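Local coordinates for Beta/gamma crystallin 'Greek key' domain-containing protein (Methanosaeta thermophila PT, PDB 5HT7) that binds transition-metal ions such as iron(II) as a trimeric betagamma-crystallin, with one metal held jointly by its three subunits, at residues 12-16 against 27-31; 33-37 against 65-69. One frame throughout, in Å; residues are numbered along the deposited sequence.

How the contacts relate
Both contacts hold a loop against the same four-stranded antiparallel sheet of the Greek key domain, and along the chain they follow in series, their centres about 13 Å apart. Contact 1 is the more buried: at the trimer interface, with the iron on the other side of the strand, the loop at 27-31 reaches 12-16 with two of its side chains, a ring and a carboxylate, and without a backbone hydrogen bond. Contact 2 is partly buried and no other subunit touches it; there 33-37 and 65-69 meet mostly through backbone hydrogen bonds, with an isoleucine as the apolar plug and a water at the rim. Strand 3-5 lies between strands 14-16 and 36-39, and so touches both.

Contact 1 (12-16 against 27-31); sequences GVHKH and DIAFN. With FE2 (Fe (II) ion), chain D.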
loop_
_atom_site.group_PDB
_atom_site.type_symbol
_atom_site.label_atom_id
_atom_site.label_comp_id
_atom_site.label_asym_id
_atom_site.label_seq_id
_atom_site.Cartn_x
_atom_site.Cartn_y
_atom_site.Cartn_z
ATOM N N GLY A 12 4.331 3.129 -11.005
ATOM C CA GLY A 12 5.337 3.939 -10.343
ATOM C C GLY A 12 5.206 3.884 -8.830
ATOM O O GLY A 12 4.320 3.202 -8.306
ATOM N N VAL A 13 6.093 4.581 -8.120
ATOM C CA VAL A 13 6.013 4.612 -6.661
ATOM C C VAL A 13 4.639 5.147 -6.234
ATOM O O VAL A 13 4.041 5.966 -6.922
ATOM C CB VAL A 13 7.132 5.476 -6.020
ATOM C CG1 VAL A 13 8.499 4.818 -6.226
ATOM C CG2 VAL A 13 7.127 6.884 -6.590
ATOM N N HIS A 14 4.123 4.637 -5.121
ATOM C CA HIS A 14 2.785 5.021 -4.701
ATOM C C HIS A 14 2.801 5.479 -3.254
ATOM O O HIS A 14 3.760 5.226 -2.519
ATOM C CB HIS A 14 1.807 3.860 -4.905
ATOM C CG HIS A 14 2.011 2.721 -3.961
ATOM N ND1 HIS A 14 2.867 1.676 -4.229
ATOM C CD2 HIS A 14 1.447 2.450 -2.758
ATOM C CE1 HIS A 14 2.835 0.813 -3.226
ATOM N NE2 HIS A 14 1.988 1.268 -2.319
ATOM N N LYS A 15 1.727 6.157 -2.861
ATOM C CA LYS A 15 1.603 6.758 -1.548
ATOM C C LYS A 15 0.171 6.598 -1.048
ATOM O O LYS A 15 -0.762 7.010 -1.723
ATOM C CB LYS A 15 1.985 8.243 -1.613
ATOM C CG LYS A 15 1.893 8.996 -0.291
ATOM C CD LYS A 15 2.411 10.426 -0.470
ATOM C CE LYS A 15 1.977 11.296 0.704
ATOM N NZ LYS A 15 2.494 10.808 1.996
ATOM N N HIS A 16 0.013 6.008 0.132
ATOM C CA HIS A 16 -1.295 5.839 0.757
ATOM C C HIS A 16 -1.669 7.039 1.586
ATOM O O HIS A 16 -0.864 7.511 2.405
ATOM C CB HIS A 16 -1.302 4.613 1.664
ATOM C CG HIS A 16 -1.048 3.339 0.927
ATOM N ND1 HIS A 16 -2.048 2.645 0.291
ATOM C CD2 HIS A 16 0.097 2.655 0.697
ATOM C CE1 HIS A 16 -1.538 1.570 -0.284
ATOM N NE2 HIS A 16 -0.237 1.554 -0.055
ATOM N N ASP A 27 6.896 14.394 2.016
ATOM C CA ASP A 27 7.221 12.970 1.982
ATOM C C ASP A 27 8.380 12.710 1.029
ATOM O O ASP A 27 8.179 12.616 -0.174
ATOM C CB ASP A 27 6.003 12.138 1.556
ATOM C CG ASP A 27 6.171 10.648 1.867
ATOM O OD1 ASP A 27 7.317 10.215 2.105
ATOM O OD2 ASP A 27 5.154 9.922 1.883
ATOM N N ILE A 28 9.583 12.566 1.574
ATOM C CA ILE A 28 10.780 12.377 0.757
ATOM C C ILE A 28 10.761 11.076 -0.036
ATOM O O ILE A 28 11.424 10.964 -1.071
ATOM C CB ILE A 28 12.060 12.401 1.613
ATOM C CG1 ILE A 28 12.000 11.328 2.698
ATOM C CG2 ILE A 28 12.270 13.778 2.218
ATOM C CD1 ILE A 28 13.315 11.138 3.437
ATOM N N ALA A 29 9.998 10.097 0.439
ATOM C CA ALA A 29 9.908 8.807 -0.239
ATOM C C ALA A 29 8.984 8.880 -1.447
ATOM O O ALA A 29 8.905 7.945 -2.241
ATOM C CB ALA A 29 9.427 7.735 0.722
ATOM N N PHE A 30 8.276 9.996 -1.577
ATOM C CA PHE A 30 7.396 10.208 -2.717
ATOM C C PHE A 30 7.892 11.432 -3.486
ATOM O O PHE A 30 7.194 12.434 -3.602
ATOM C CB PHE A 30 5.945 10.388 -2.261
ATOM C CG PHE A 30 4.934 10.241 -3.368
ATOM C CD1 PHE A 30 4.798 9.040 -4.042
ATOM C CD2 PHE A 30 4.107 11.300 -3.719
ATOM C CE1 PHE A 30 3.874 8.890 -5.057
ATOM C CE2 PHE A 30 3.176 11.161 -4.738
ATOM C CZ PHE A 30 3.058 9.942 -5.411
ATOM N N ASN A 31 9.121 11.339 -3.985
ATOM C CA ASN A 31 9.750 12.446 -4.693
ATOM C C ASN A 31 9.264 12.510 -6.140
ATOM O O ASN A 31 10.032 12.254 -7.072
ATOM C CB ASN A 31 11.273 12.306 -4.664
ATOM C CG ASN A 31 11.991 13.570 -5.125
ATOM O OD1 ASN A 31 11.381 14.478 -5.691
ATOM N ND2 ASN A 31 13.302 13.615 -4.910
HETATM FE FE FE2 D . 1.392 0.048 -0.533
#
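K15 does most of the work here, laying its aliphatic chain against F30 and its ammonium group against D27. The salt bridge comes first: NZ of K15 sits 2.8 Å from OD2 of D27, on the anti lone pair of that oxygen. With CG anti to the backbone N (chi1 180°), the lysine runs out extended and bends only at the last torsion, chi4 60°, which swings NZ onto the carboxylate. NZ also forms a salt bridge with D21, so two acids share its charge and probably keep it protonated. The other oxygen, OD1 of D27, accepts from the backbone N of A29 at 3.2 Å, an Asx turn that braces the type I turn from D27 to F30; that N-H comes from above the carboxylate plane.

The F30 ring is met on one face by CB of K15, a CH-pi contact 3.9 Å from the centroid, and at its edge by the backbone O of V13, 3.5 Å from CE1. CG2 of V13 adds a looser apolar touch, 4.1 Å from CD1 of F30. Cutting K15 back to an alanine here would leave CB over the ring, but would probably deprive D27 and D21 of their shared cation and strip the CD methylene from beside CD2 of F30.

Metal binding uses the other side of the strand: H14 and H16 hold the iron through NE2, at 2.2 and 2.3 Å, and the same pair from each of the two other subunits completes six nitrogen ligands on one ion. Strand 14-16 is an edge of its sheet, joined to strand 3-5 by the K15-L4 backbone bonding; F30 reaches L4 of that strand, and OD1 of D27 bonds N of G12 in a neighbouring subunit.

Contact 2 (33-37 against 65-69); sequences TPRSM and YPSIA
M37 and Y65 pair as an antiparallel, hydrogen-bonded couple, the tight part of the contact. N of Y65 gives a 2.8 Å bond to O of M37, arriving almost in line with the carbonyl (176° at the oxygen). The return bond, from N of M37 to O of Y65, is 3.0 Å and tilted from the carbonyl plane. Next door, CB of S36 presses to 3.2 Å from O of Y65. The M37 and Y65 side chains lie alongside on one face of the sheet, where the methionine, bent at its last torsion (chi3 67°), brings CE to 4.2 Å from CD2 of the Y65 ring.

I68 fills the buried side. Its CG1 takes the position between backbone N and carbonyl carbon (chi1 56°), which sets CD1 against P34, 4.2 Å from the proline CB, while CG2 rests 4.1 Å from CB of M37. The backbone N of I68 bonds O of R35 at 3.1 Å, coming from well above the carbonyl plane, and CA of S67 adds a CA-H...O contact to the same oxygen.

Toward solvent the packing gives way to water. One molecule donates to O of R35 at 2.8 Å and accepts from N of A69, tying the two backbones together beside the exposed R35.

R35 and S36 form a classic beta bulge opposite F5 of strand 3-5, with OG of S36 bonded to D7 and Q10. Strand 36-39 runs between strand 3-5 and edge strand 63-65, and the chain leaving that edge turns into the short 3-10 segment that begins at I68.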
loop_
_atom_site.group_PDB
_atom_site.type_symbol
_atom_site.label_atom_id
_atom_site.label_comp_id
_atom_site.label_asym_id
_atom_site.label_seq_id
_atom_site.Cartn_x
_atom_site.Cartn_y
_atom_site.Cartn_z
ATOM N N THR A 33 5.662 14.276 -8.647
ATOM C CA THR A 33 4.311 14.779 -8.767
ATOM C C THR A 33 3.425 13.601 -9.102
ATOM O O THR A 33 3.786 12.755 -9.921
ATOM C CB THR A 33 4.201 15.858 -9.847
ATOM O OG1 THR A 33 4.610 15.301 -11.104
ATOM C CG2 THR A 33 5.099 17.020 -9.504
ATOM N N PRO A 34 2.273 13.505 -8.441
ATOM C CA PRO A 34 1.405 12.363 -8.743
ATOM C C PRO A 34 0.749 12.498 -10.117
ATOM O O PRO A 34 0.387 13.605 -10.513
ATOM C CB PRO A 34 0.365 12.410 -7.610
ATOM C CG PRO A 34 0.327 13.832 -7.206
ATOM C CD PRO A 34 1.733 14.349 -7.363
ATOM N N ARG A 35 0.614 11.388 -10.844
ATOM C CA ARG A 35 -0.009 11.418 -12.157
ATOM C C ARG A 35 -1.243 10.545 -12.274
ATOM O O ARG A 35 -1.958 10.618 -13.269
ATOM C CB ARG A 35 1.011 11.024 -13.226
ATOM C CG ARG A 35 2.081 12.084 -13.352
ATOM C CD ARG A 35 3.034 11.852 -14.514
ATOM N NE ARG A 35 3.870 13.043 -14.696
ATOM C CZ ARG A 35 4.873 13.121 -15.564
ATOM N NH1 ARG A 35 5.169 12.072 -16.325
ATOM N NH2 ARG A 35 5.574 14.246 -15.667
ATOM N N SER A 36 -1.497 9.709 -11.269
ATOM C CA SER A 36 -2.775 9.022 -11.194
ATOM C C SER A 36 -3.148 8.766 -9.744
ATOM O O SER A 36 -2.351 8.997 -8.833
ATOM C CB SER A 36 -2.765 7.705 -11.990
ATOM O OG SER A 36 -1.775 6.805 -11.524
ATOM N N MET A 37 -4.378 8.313 -9.539
ATOM C CA MET A 37 -4.915 8.199 -8.196
ATOM C C MET A 37 -6.034 7.178 -8.145
ATOM O O MET A 37 -6.804 7.027 -9.109
ATOM C CB MET A 37 -5.417 9.572 -7.720
ATOM C CG MET A 37 -6.196 9.545 -6.400
ATOM S SD MET A 37 -6.607 11.222 -5.858
ATOM C CE MET A 37 -7.764 11.727 -7.124
ATOM N N TYR A 65 -8.506 6.866 -11.349
ATOM C CA TYR A 65 -8.214 8.059 -12.152
ATOM C C TYR A 65 -6.820 7.992 -12.774
ATOM O O TYR A 65 -5.849 8.461 -12.189
ATOM C CB TYR A 65 -8.362 9.317 -11.287
ATOM C CG TYR A 65 -9.712 9.387 -10.614
ATOM C CD1 TYR A 65 -10.815 9.911 -11.279
ATOM C CD2 TYR A 65 -9.895 8.890 -9.330
ATOM C CE1 TYR A 65 -12.062 9.960 -10.672
ATOM C CE2 TYR A 65 -11.138 8.938 -8.714
ATOM C CZ TYR A 65 -12.218 9.475 -9.394
ATOM O OH TYR A 65 -13.456 9.519 -8.792
ATOM N N PRO A 66 -6.725 7.407 -13.979
ATOM C CA PRO A 66 -5.445 7.027 -14.595
ATOM C C PRO A 66 -4.585 8.191 -15.044
ATOM O O PRO A 66 -3.402 7.987 -15.311
ATOM C CB PRO A 66 -5.873 6.204 -15.815
ATOM C CG PRO A 66 -7.279 5.804 -15.541
ATOM C CD PRO A 66 -7.864 6.954 -14.791
ATOM N N SER A 67 -5.163 9.384 -15.147
ATOM C CA SER A 67 -4.396 10.552 -15.574
ATOM C C SER A 67 -4.968 11.835 -14.990
ATOM O O SER A 67 -5.789 12.498 -15.625
ATOM C CB SER A 67 -4.370 10.640 -17.102
ATOM O OG SER A 67 -3.567 11.730 -17.527
ATOM N N ILE A 68 -4.539 12.205 -13.790
ATOM C CA ILE A 68 -5.215 13.308 -13.117
ATOM C C ILE A 68 -4.850 14.658 -13.748
ATOM O O ILE A 68 -5.492 15.662 -13.470
ATOM C CB ILE A 68 -4.924 13.325 -11.601
ATOM C CG1 ILE A 68 -3.427 13.382 -11.314
ATOM C CG2 ILE A 68 -5.533 12.094 -10.942
ATOM C CD1 ILE A 68 -3.118 13.400 -9.805
ATOM N N ALA A 69 -3.840 14.672 -14.612
ATOM C CA ALA A 69 -3.552 15.857 -15.417
ATOM C C ALA A 69 -4.756 16.251 -16.277
ATOM O O ALA A 69 -4.942 17.426 -16.584
ATOM C CB ALA A 69 -2.334 15.631 -16.289
HETATM O O HOH W 1 -1.559 12.773 -14.994
#